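Local coordinates for kelch-like protein 7 (Homo sapiens, PDB 3II7) that serves as the substrate-specific adapter of a BTB-CUL3-RBX1 E3 ubiquitin ligase, to which this chain contributes the kelch-repeat domain, at residues E121-T125 with R126-W130. Sequence-based numbering, arbitrary orientation.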
ATOM      1  N   GLU A 121     -10.507  -9.517  -6.712  1.00  7.84           N
ATOM      2  CA  GLU A 121     -10.915 -10.736  -5.966  1.00  9.65           C
ATOM      3  C   GLU A 121     -10.963 -10.389  -4.490  1.00 10.30           C
ATOM      4  O   GLU A 121     -10.065  -9.699  -4.008  1.00  9.68           O
ATOM      5  CB  GLU A 121      -9.889 -11.890  -6.194  1.00 11.43           C
ATOM      6  CG  GLU A 121      -9.638 -12.260  -7.670  1.00 16.44           C
ATOM      7  CD  GLU A 121      -8.659 -13.431  -7.899  1.00 18.66           C
ATOM      8  OE1 GLU A 121      -7.595 -13.518  -7.235  1.00  8.03           O
ATOM      9  OE2 GLU A 121      -8.933 -14.243  -8.805  1.00 25.70           O
ATOM     10  N   CYS A 122     -11.978 -10.856  -3.751  1.00  6.32           N
ATOM     11  CA  CYS A 122     -11.998 -10.576  -2.338  1.00  9.25           C
ATOM     12  C   CYS A 122     -12.193 -11.810  -1.491  1.00  7.79           C
ATOM     13  O   CYS A 122     -12.793 -12.795  -1.924  1.00  7.80           O
ATOM     14  CB  CYS A 122     -12.981  -9.474  -2.002  1.00 16.22           C
ATOM     15  SG  CYS A 122     -14.633  -9.909  -1.619  1.00 20.94           S
ATOM     16  N   TYR A 123     -11.638 -11.733  -0.281  1.00  7.41           N
ATOM     17  CA  TYR A 123     -11.644 -12.800   0.685  1.00  5.55           C
ATOM     18  C   TYR A 123     -12.559 -12.390   1.811  1.00  6.59           C
ATOM     19  O   TYR A 123     -12.355 -11.328   2.428  1.00  9.42           O
ATOM     20  CB  TYR A 123     -10.235 -13.024   1.226  1.00  6.21           C
ATOM     21  CG  TYR A 123     -10.076 -14.143   2.263  1.00  7.30           C
ATOM     22  CD1 TYR A 123     -10.176 -15.484   1.898  1.00  7.36           C
ATOM     23  CD2 TYR A 123      -9.787 -13.851   3.598  1.00 10.95           C
ATOM     24  CE1 TYR A 123     -10.019 -16.504   2.831  1.00 13.24           C
ATOM     25  CE2 TYR A 123      -9.615 -14.868   4.543  1.00  9.04           C
ATOM     26  CZ  TYR A 123      -9.739 -16.186   4.154  1.00 12.08           C
ATOM     27  OH  TYR A 123      -9.563 -17.182   5.073  1.00 11.14           O
ATOM     28  N   ASP A 124     -13.570 -13.215   2.085  1.00  7.99           N
ATOM     29  CA  ASP A 124     -14.503 -12.955   3.171  1.00  7.86           C
ATOM     30  C   ASP A 124     -13.908 -13.563   4.435  1.00  8.81           C
ATOM     31  O   ASP A 124     -13.790 -14.774   4.542  1.00 10.39           O
ATOM     32  CB  ASP A 124     -15.872 -13.551   2.871  1.00  9.33           C
ATOM     33  CG  ASP A 124     -16.908 -13.179   3.914  1.00 19.40           C
ATOM     34  OD1 ASP A 124     -16.627 -13.342   5.110  1.00 20.36           O
ATOM     35  OD2 ASP A 124     -17.992 -12.725   3.538  1.00 22.30           O
ATOM     36  N   THR A 125     -13.483 -12.712   5.374  1.00  9.64           N
ATOM     37  CA  THR A 125     -12.762 -13.199   6.564  1.00 13.84           C
ATOM     38  C   THR A 125     -13.657 -14.006   7.506  1.00 14.96           C
ATOM     39  O   THR A 125     -13.144 -14.758   8.329  1.00 16.22           O
ATOM     40  CB  THR A 125     -12.080 -12.046   7.393  1.00 14.17           C
ATOM     41  OG1 THR A 125     -13.080 -11.193   7.955  1.00  7.94           O
ATOM     42  CG2 THR A 125     -11.134 -11.221   6.531  1.00  7.99           C
ATOM     43  N   ARG A 126     -14.983 -13.839   7.388  1.00 11.96           N
ATOM     44  CA  ARG A 126     -15.940 -14.587   8.226  1.00 14.23           C
ATOM     45  C   ARG A 126     -16.136 -16.012   7.702  1.00 16.00           C
ATOM     46  O   ARG A 126     -16.014 -16.972   8.459  1.00 16.10           O
ATOM     47  CB  ARG A 126     -17.282 -13.847   8.299  1.00 14.73           C
ATOM     48  CG  ARG A 126     -18.331 -14.533   9.211  1.00 27.19           C
ATOM     49  CD  ARG A 126     -19.553 -13.661   9.432  1.00 33.98           C
ATOM     50  NE  ARG A 126     -20.369 -13.516   8.221  1.00 35.63           N
ATOM     51  CZ  ARG A 126     -21.213 -14.441   7.742  1.00 44.37           C
ATOM     52  NH1 ARG A 126     -21.366 -15.624   8.351  1.00 42.91           N
ATOM     53  NH2 ARG A 126     -21.907 -14.185   6.635  1.00 40.38           N
ATOM     54  N   THR A 127     -16.443 -16.138   6.404  1.00 13.29           N
ATOM     55  CA  THR A 127     -16.643 -17.449   5.750  1.00 11.92           C
ATOM     56  C   THR A 127     -15.342 -18.097   5.232  1.00 13.72           C
ATOM     57  O   THR A 127     -15.353 -19.252   4.827  1.00 13.18           O
ATOM     58  CB  THR A 127     -17.624 -17.335   4.579  1.00 14.83           C
ATOM     59  OG1 THR A 127     -17.128 -16.378   3.639  1.00 13.54           O
ATOM     60  CG2 THR A 127     -19.001 -16.887   5.066  1.00 19.68           C
ATOM     61  N   GLU A 128     -14.238 -17.341   5.230  1.00 12.41           N
ATOM     62  CA  GLU A 128     -12.933 -17.831   4.771  1.00 13.13           C
ATOM     63  C   GLU A 128     -13.008 -18.347   3.331  1.00 12.61           C
ATOM     64  O   GLU A 128     -12.473 -19.396   2.995  1.00 15.07           O
ATOM     65  CB  GLU A 128     -12.375 -18.892   5.736  1.00 14.93           C
ATOM     66  CG  GLU A 128     -12.176 -18.344   7.153  1.00 20.05           C
ATOM     67  CD  GLU A 128     -11.353 -19.259   8.055  1.00 23.72           C
ATOM     68  OE1 GLU A 128     -11.624 -20.476   8.080  1.00 28.24           O
ATOM     69  OE2 GLU A 128     -10.448 -18.750   8.755  1.00 32.37           O
ATOM     70  N   SER A 129     -13.661 -17.564   2.478  1.00 11.68           N
ATOM     71  CA  SER A 129     -13.817 -17.918   1.089  1.00  9.17           C
ATOM     72  C   SER A 129     -13.478 -16.750   0.174  1.00  6.71           C
ATOM     73  O   SER A 129     -13.654 -15.571   0.536  1.00  7.75           O
ATOM     74  CB  SER A 129     -15.249 -18.373   0.840  1.00 10.05           C
ATOM     75  OG  SER A 129     -16.170 -17.397   1.261  1.00 14.48           O
ATOM     76  N   TRP A 130     -13.000 -17.091  -1.026  1.00  7.27           N
ATOM     77  CA  TRP A 130     -12.643 -16.123  -2.035  1.00  6.45           C
ATOM     78  C   TRP A 130     -13.732 -15.978  -3.088  1.00  8.16           C
ATOM     79  O   TRP A 130     -14.387 -16.959  -3.453  1.00  9.29           O
ATOM     80  CB  TRP A 130     -11.347 -16.541  -2.730  1.00  6.52           C
ATOM     81  CG  TRP A 130     -10.110 -16.293  -1.929  1.00  9.32           C
ATOM     82  CD1 TRP A 130      -9.418 -17.206  -1.152  1.00  9.48           C
ATOM     83  CD2 TRP A 130      -9.382 -15.073  -1.855  1.00  6.94           C
ATOM     84  NE1 TRP A 130      -8.309 -16.606  -0.594  1.00  9.94           N
ATOM     85  CE2 TRP A 130      -8.264 -15.295  -1.005  1.00  7.79           C
ATOM     86  CE3 TRP A 130      -9.556 -13.802  -2.417  1.00  7.47           C
ATOM     87  CZ2 TRP A 130      -7.341 -14.284  -0.708  1.00  8.66           C
ATOM     88  CZ3 TRP A 130      -8.639 -12.808  -2.116  1.00  7.57           C
ATOM     89  CH2 TRP A 130      -7.553 -13.052  -1.258  1.00  8.09           C
TER
HETATM   90  O   HOH W   1      -9.207 -16.675   7.740  1.00 23.92           O
HETATM   91  O   HOH W   2     -11.004 -15.937   9.576  1.00 35.86           O
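Y123 and W130 pack against each other across the hairpin that joins strands 120-124 and 129-133, the third and fourth (outermost) strands of one blade of the kelch beta-propeller, within Kelch repeat 3. They form an antiparallel non-hydrogen-bonded pair, and the two side chains cross at roughly a right angle. CB of Y123 sits above the six-membered ring of W130, 3.5 Å from its centroid and almost on the ring normal, a CH-pi contact. With CG anti to the backbone N (chi1 -179°), the phenol ring runs on past the indole toward the turn, and its CD1 comes 3.3 Å from W130 NE1, the two ring planes staying oblique. That indole N-H is bonded to L86 O, while M72 of the neighbouring blade touches both aromatic residues. Replacing W130 with an alanine would probably uncover CB and CD1 of Y123 and leave L86 O without its indole donor. Farther along, the phenol lies alongside E128, OH 3.4 Å from E128 CB, and a water links this hydroxyl to E128 OE2. A G1 beta bulge closes the turn, E128 and S129 both facing D124, with E128 in a left-handed backbone conformation. D124 N donates a nearly straight bond to S129 O (2.8 Å), and D124 O takes a short but strongly bent, weak bond from E128 N. The D124 carboxylate reaches forward into the turn, where OD1 accepts two backbone N-H groups: R126 N at 2.9 Å, an Asx turn, nearly in line with the C-O bond, and T127 N at 3.1 Å, from above the carboxylate plane.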